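Local coordinates for protein beta sliding clamp (Borrelia burgdorferi, PDB 6DJ8) that probably encircles DNA as a ring-shaped head-to-tail homodimer and tethers DNA polymerases and other proteins to it for processive replication, at residues V222-F227 / Y254-S259; K229-G234 / V249-Y254. One frame throughout, in Å; residues are numbered along the deposited sequence. Where two conformers were deposited one is given.

Contact 1. Residues V222-F227 / Y254-S259; sequences VKIFNF and YKIACS
In the central domain of this DNA clamp, helix 223-231 lies on an antiparallel sheet, nearly along its strands, and its first turn packs on strand 254-259. Over residues 223-227 the helix axis runs nearly antiparallel to the strand, at 162°, and comes within 10.0 Å of the strand axis, a spacing bridged wholly by apolar side chains. The tight part is built round I224. Its CG1 stands anti to the backbone N (chi1 -165°) and chi2 is extended as well, so the side chain reaches down to the strand and CD1 settles between two neighbours on the same strand face. On one side is the CG2 methyl of I256, 3.8 Å from I224 CD1; on the other is C258 SG, 3.9 Å from the same CD1. The two isoleucines slide past each other in opposite directions rather than meeting end to end. C258 holds its sulfur in the crowded position between N and carbonyl carbon (chi1 72°), which also brings SG to 4.1 Å from I224 CG2. A257, between I256 and C258 in sequence, points its methyl to the other face of the strand.

On the solvent side, K223, the residue before I224, takes no part in the packing; its extended chain ends in a salt bridge with D60. The lighter end of the contact, at F227, is still buried. F65 meets the F227 ring at a steep angle, on the strand that borders 254-259. Towards I256, F227 offers a ring edge: CE2 lies 4.1 Å from I256 CG2, with that methyl near the ring plane.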
loop_
_atom_site.group_PDB
_atom_site.type_symbol
_atom_site.label_atom_id
_atom_site.label_comp_id
_atom_site.label_asym_id
_atom_site.label_seq_id
_atom_site.Cartn_x
_atom_site.Cartn_y
_atom_site.Cartn_z
ATOM N N VAL A 222 -2.060 -9.617 -24.417
ATOM C CA VAL A 222 -1.435 -8.433 -23.859
ATOM C C VAL A 222 -0.539 -8.769 -22.661
ATOM O O VAL A 222 0.391 -8.012 -22.369
ATOM C CB VAL A 222 -2.505 -7.384 -23.490
ATOM C CG1 VAL A 222 -3.376 -7.855 -22.282
ATOM C CG2 VAL A 222 -1.828 -6.045 -23.196
ATOM N N LYS A 223 -0.772 -9.881 -21.966
ATOM C CA LYS A 223 -0.039 -10.104 -20.711
ATOM C C LYS A 223 1.469 -10.027 -20.923
ATOM O O LYS A 223 2.179 -9.400 -20.125
ATOM C CB LYS A 223 -0.418 -11.443 -20.082
ATOM C CG LYS A 223 0.364 -11.766 -18.796
ATOM C CD LYS A 223 -0.067 -13.085 -18.194
ATOM C CE LYS A 223 0.659 -13.365 -16.858
ATOM N NZ LYS A 223 0.277 -14.711 -16.338
ATOM N N ILE A 224 1.974 -10.588 -22.034
ATOM C CA ILE A 224 3.422 -10.561 -22.228
ATOM C C ILE A 224 3.937 -9.130 -22.318
ATOM O O ILE A 224 5.069 -8.848 -21.908
ATOM C CB ILE A 224 3.860 -11.396 -23.457
ATOM C CG1 ILE A 224 5.375 -11.624 -23.380
ATOM C CG2 ILE A 224 3.495 -10.685 -24.762
ATOM C CD1 ILE A 224 5.909 -12.604 -24.405
ATOM N N PHE A 225 3.117 -8.192 -22.814
ATOM C CA PHE A 225 3.595 -6.817 -22.897
ATOM C C PHE A 225 3.626 -6.152 -21.525
ATOM O O PHE A 225 4.544 -5.383 -21.234
ATOM C CB PHE A 225 2.742 -6.021 -23.894
ATOM C CG PHE A 225 2.856 -6.565 -25.283
ATOM C CD1 PHE A 225 4.015 -6.364 -26.010
ATOM C CD2 PHE A 225 1.873 -7.379 -25.812
ATOM C CE1 PHE A 225 4.165 -6.920 -27.282
ATOM C CE2 PHE A 225 2.014 -7.925 -27.067
ATOM C CZ PHE A 225 3.170 -7.695 -27.805
ATOM N N ASN A 226 2.638 -6.423 -20.675
ATOM C CA ASN A 226 2.733 -5.938 -19.296
ATOM C C ASN A 226 3.986 -6.483 -18.628
ATOM O O ASN A 226 4.739 -5.736 -18.003
ATOM C CB ASN A 226 1.475 -6.322 -18.522
ATOM C CG ASN A 226 0.243 -5.595 -19.054
ATOM O OD1 ASN A 226 0.351 -4.450 -19.485
ATOM N ND2 ASN A 226 -0.920 -6.250 -19.027
ATOM N N PHE A 227 4.291 -7.759 -18.869
ATOM C CA PHE A 227 5.499 -8.380 -18.315
ATOM C C PHE A 227 6.761 -7.690 -18.826
ATOM O O PHE A 227 7.654 -7.310 -18.049
ATOM C CB PHE A 227 5.483 -9.858 -18.715
ATOM C CG PHE A 227 6.591 -10.682 -18.151
ATOM C CD1 PHE A 227 6.989 -10.537 -16.828
ATOM C CD2 PHE A 227 7.175 -11.673 -18.926
ATOM C CE1 PHE A 227 7.990 -11.346 -16.296
ATOM C CE2 PHE A 227 8.177 -12.486 -18.405
ATOM C CZ PHE A 227 8.583 -12.314 -17.087
ATOM N N TYR A 254 17.653 -12.026 -21.627
ATOM C CA TYR A 254 16.310 -12.580 -21.565
ATOM C C TYR A 254 15.868 -13.178 -22.898
ATOM O O TYR A 254 16.267 -12.724 -23.977
ATOM C CB TYR A 254 15.286 -11.518 -21.124
ATOM C CG TYR A 254 15.620 -10.869 -19.807
ATOM C CD1 TYR A 254 15.455 -11.563 -18.609
ATOM C CD2 TYR A 254 16.109 -9.570 -19.753
ATOM C CE1 TYR A 254 15.765 -10.980 -17.393
ATOM C CE2 TYR A 254 16.421 -8.977 -18.549
ATOM C CZ TYR A 254 16.250 -9.687 -17.368
ATOM O OH TYR A 254 16.584 -9.086 -16.178
ATOM N N LYS A 255 15.054 -14.227 -22.804
ATOM C CA LYS A 255 14.324 -14.788 -23.929
ATOM C C LYS A 255 12.932 -15.095 -23.418
ATOM O O LYS A 255 12.780 -15.610 -22.309
ATOM C CB LYS A 255 14.992 -16.051 -24.490
ATOM C CG LYS A 255 16.443 -15.865 -24.899
ATOM C CD LYS A 255 17.041 -17.187 -25.393
ATOM C CE LYS A 255 18.430 -16.988 -25.973
ATOM N NZ LYS A 255 19.071 -18.289 -26.333
ATOM N N ILE A 256 11.921 -14.694 -24.173
ATOM C CA ILE A 256 10.530 -14.842 -23.766
ATOM C C ILE A 256 9.726 -15.242 -24.988
ATOM O O ILE A 256 9.987 -14.758 -26.094
ATOM C CB ILE A 256 9.965 -13.537 -23.160
ATOM C CG1 ILE A 256 11.052 -12.777 -22.408
ATOM C CG2 ILE A 256 8.796 -13.825 -22.213
ATOM C CD1 ILE A 256 10.620 -11.441 -21.954
ATOM N N ALA A 257 8.733 -16.103 -24.789
ATOM C CA ALA A 257 7.867 -16.519 -25.880
ATOM C C ALA A 257 6.462 -16.749 -25.346
ATOM O O ALA A 257 6.268 -17.006 -24.152
ATOM C CB ALA A 257 8.390 -17.788 -26.567
ATOM N N CYS A 258 5.479 -16.655 -26.247
ATOM C CA CYS A 258 4.109 -17.012 -25.902
ATOM C C CYS A 258 3.385 -17.415 -27.174
ATOM O O CYS A 258 3.919 -17.280 -28.277
ATOM C CB CYS A 258 3.391 -15.857 -25.198
ATOM S SG CYS A 258 2.966 -14.438 -26.293
ATOM N N SER A 259 2.168 -17.931 -27.011
ATOM C CA SER A 259 1.362 -18.336 -28.158
ATOM C C SER A 259 0.556 -17.164 -28.686
ATOM O O SER A 259 0.145 -16.270 -27.933
ATOM C CB SER A 259 0.399 -19.465 -27.800
ATOM O OG SER A 259 1.103 -20.660 -27.561
#

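Contact 2. Residues K229-G234 / V249-Y254; sequences KHLMSG and VEFDNY
A beta hairpin joins strands 246-251 and 254-259, and its type II' turn, F251 to Y254, sits against the last turn of helix 223-231 and the loop that follows. The turn is closed by two backbone bonds between F251 and Y254, the shorter from Y254 N to F251 O at 2.9 Å. At its start, F251 has the largest single share of the contact, with L231 close behind. The CG of F251 takes the crowded position between backbone N and carbonyl carbon (chi1 61°), and this turns the ring to the helix end.

M232 crosses the F251 side chain at about a right angle and lays its CG over one ring face, in a CH-pi contact 3.6 Å from the centroid. The approach is close: M232 CG is 3.4 Å from F251 CE2. M232 SD follows at 4.6 Å from the F251 centroid, a Met-aromatic contact. The opposite face is met by CB of Y254, so the ring is sandwiched between loop and hairpin. L231 closes in from the edge, its CB lying in the ring plane 3.7 Å from F251 CZ.

Within the central clamp domain this joins the C-terminal end of the helix to the tip of the hairpin, and helix 157-167 covers M232 from beyond through F160 and K161. Polar groups gather at the exposed margin. S233 OG and D252 OD2 approach only to 3.7 Å; Q157 links them instead, its NE2 bonding D252 OD2 and its OE1 bonding S233 OG. At the far end of the turn, the Y254 hydroxyl bonds K28 and E25, while the L231 carbonyl oxygen lies obliquely to the Y254 ring, 4.2 Å from CE2.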
loop_
_atom_site.group_PDB
_atom_site.type_symbol
_atom_site.label_atom_id
_atom_site.label_comp_id
_atom_site.label_asym_id
_atom_site.label_seq_id
_atom_site.Cartn_x
_atom_site.Cartn_y
_atom_site.Cartn_z
ATOM N N LYS A 229 7.337 -4.719 -20.095
ATOM C CA LYS A 229 7.659 -3.344 -19.744
ATOM C C LYS A 229 8.365 -3.272 -18.396
ATOM O O LYS A 229 9.134 -2.336 -18.165
ATOM C CB LYS A 229 6.413 -2.452 -19.790
ATOM C CG LYS A 229 5.233 -2.845 -18.921
ATOM C CD LYS A 229 4.107 -1.842 -19.143
ATOM C CE LYS A 229 2.728 -2.410 -18.846
ATOM N NZ LYS A 229 1.654 -1.532 -19.414
ATOM N N HIS A 230 8.178 -4.270 -17.534
ATOM C CA HIS A 230 8.959 -4.395 -16.308
ATOM C C HIS A 230 10.372 -4.927 -16.568
ATOM O O HIS A 230 11.271 -4.689 -15.752
ATOM C CB HIS A 230 8.214 -5.309 -15.325
ATOM C CG HIS A 230 8.950 -5.570 -14.045
ATOM N ND1 HIS A 230 9.533 -4.568 -13.297
ATOM C CD2 HIS A 230 9.200 -6.725 -13.381
ATOM C CE1 HIS A 230 10.107 -5.092 -12.230
ATOM N NE2 HIS A 230 9.920 -6.399 -12.256
ATOM N N LEU A 231 10.595 -5.644 -17.679
ATOM C CA LEU A 231 11.898 -6.264 -17.917
ATOM C C LEU A 231 12.865 -5.378 -18.687
ATOM O O LEU A 231 14.077 -5.442 -18.456
ATOM C CB LEU A 231 11.735 -7.569 -18.708
ATOM C CG LEU A 231 10.881 -8.666 -18.091
ATOM C CD1 LEU A 231 10.785 -9.814 -19.035
ATOM C CD2 LEU A 231 11.525 -9.133 -16.809
ATOM N N MET A 232 12.366 -4.544 -19.582
ATOM C CA MET A 232 13.240 -3.848 -20.513
ATOM C C MET A 232 13.855 -2.612 -19.876
ATOM O O MET A 232 13.144 -1.726 -19.387
ATOM C CB MET A 232 12.482 -3.489 -21.778
ATOM C CG MET A 232 12.438 -4.639 -22.754
ATOM S SD MET A 232 11.529 -4.186 -24.218
ATOM C CE MET A 232 11.995 -2.520 -24.326
ATOM N N SER A 233 15.188 -2.556 -19.916
ATOM C CA SER A 233 15.925 -1.451 -19.321
ATOM C C SER A 233 15.680 -0.137 -20.050
ATOM O O SER A 233 15.726 0.930 -19.429
ATOM C CB SER A 233 17.417 -1.787 -19.322
ATOM O OG SER A 233 17.924 -1.853 -20.649
ATOM N N GLY A 234 15.415 -0.184 -21.353
ATOM C CA GLY A 234 15.307 1.020 -22.145
ATOM C C GLY A 234 16.578 1.379 -22.887
ATOM O O GLY A 234 16.560 2.301 -23.709
ATOM N N VAL A 249 10.579 -12.811 -28.138
ATOM C CA VAL A 249 11.269 -11.558 -27.847
ATOM C C VAL A 249 12.582 -11.890 -27.165
ATOM O O VAL A 249 12.639 -12.768 -26.296
ATOM C CB VAL A 249 10.432 -10.628 -26.956
ATOM C CG1 VAL A 249 11.239 -9.417 -26.548
ATOM C CG2 VAL A 249 9.219 -10.195 -27.687
ATOM N N GLU A 250 13.636 -11.174 -27.544
ATOM C CA GLU A 250 14.957 -11.462 -27.012
ATOM C C GLU A 250 15.702 -10.144 -26.885
ATOM O O GLU A 250 15.668 -9.326 -27.808
ATOM C CB GLU A 250 15.689 -12.444 -27.943
ATOM C CG GLU A 250 17.155 -12.595 -27.672
ATOM C CD GLU A 250 17.865 -13.347 -28.790
ATOM O OE1 GLU A 250 18.973 -12.924 -29.178
ATOM O OE2 GLU A 250 17.303 -14.345 -29.288
ATOM N N PHE A 251 16.338 -9.934 -25.736
ATOM C CA PHE A 251 17.046 -8.701 -25.417
ATOM C C PHE A 251 17.810 -8.919 -24.126
ATOM O O PHE A 251 17.328 -9.616 -23.230
ATOM C CB PHE A 251 16.091 -7.512 -25.247
ATOM C CG PHE A 251 15.095 -7.674 -24.127
ATOM C CD1 PHE A 251 13.908 -8.350 -24.329
ATOM C CD2 PHE A 251 15.340 -7.122 -22.876
ATOM C CE1 PHE A 251 12.987 -8.500 -23.305
ATOM C CE2 PHE A 251 14.416 -7.258 -21.842
ATOM C CZ PHE A 251 13.234 -7.943 -22.064
ATOM N N ASP A 252 18.977 -8.278 -24.032
ATOM C CA ASP A 252 19.886 -8.417 -22.899
ATOM C C ASP A 252 20.060 -9.883 -22.529
ATOM O O ASP A 252 20.396 -10.697 -23.392
ATOM C CB ASP A 252 19.390 -7.588 -21.727
ATOM C CG ASP A 252 19.442 -6.089 -22.025
ATOM O OD1 ASP A 252 20.442 -5.630 -22.618
ATOM O OD2 ASP A 252 18.485 -5.374 -21.684
ATOM N N ASN A 253 19.776 -10.263 -21.282
ATOM C CA ASN A 253 19.965 -11.654 -20.887
ATOM C C ASN A 253 18.649 -12.425 -20.823
ATOM O O ASN A 253 18.548 -13.410 -20.082
ATOM C CB ASN A 253 20.718 -11.735 -19.552
ATOM C CG ASN A 253 20.046 -10.942 -18.435
ATOM O OD1 ASN A 253 19.494 -9.861 -18.653
ATOM N ND2 ASN A 253 20.098 -11.481 -17.220
ATOM N N TYR A 254 17.653 -12.026 -21.627
ATOM C CA TYR A 254 16.310 -12.580 -21.565
ATOM C C TYR A 254 15.868 -13.178 -22.898
ATOM O O TYR A 254 16.267 -12.724 -23.977
ATOM C CB TYR A 254 15.286 -11.518 -21.124
ATOM C CG TYR A 254 15.620 -10.869 -19.807
ATOM C CD1 TYR A 254 15.455 -11.563 -18.609
ATOM C CD2 TYR A 254 16.109 -9.570 -19.753
ATOM C CE1 TYR A 254 15.765 -10.980 -17.393
ATOM C CE2 TYR A 254 16.421 -8.977 -18.549
ATOM C CZ TYR A 254 16.250 -9.687 -17.368
ATOM O OH TYR A 254 16.584 -9.086 -16.178
#

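How the contacts relate
The two contacts, their centres about 10 Å apart, secure the two ends of helix 223-231 to one hairpin: contact 1 lies at its start, contact 2 at its end. Along the chain contact 2 is nested inside the loop that contact 1 closes, and Y254 belongs to both. Strands 246-251 and 254-259 are neighbours in the sheet, joined between the contacts by a probable hydrogen bond, I256 O to V249 N at 2.9 Å. I256 CD1 reaches L231 CD1 at 3.3 Å, making the apolar layer continuous. Strand 254-259 also pairs with 64-70, so this central-domain core borders the N-terminal domain's part of the sheet.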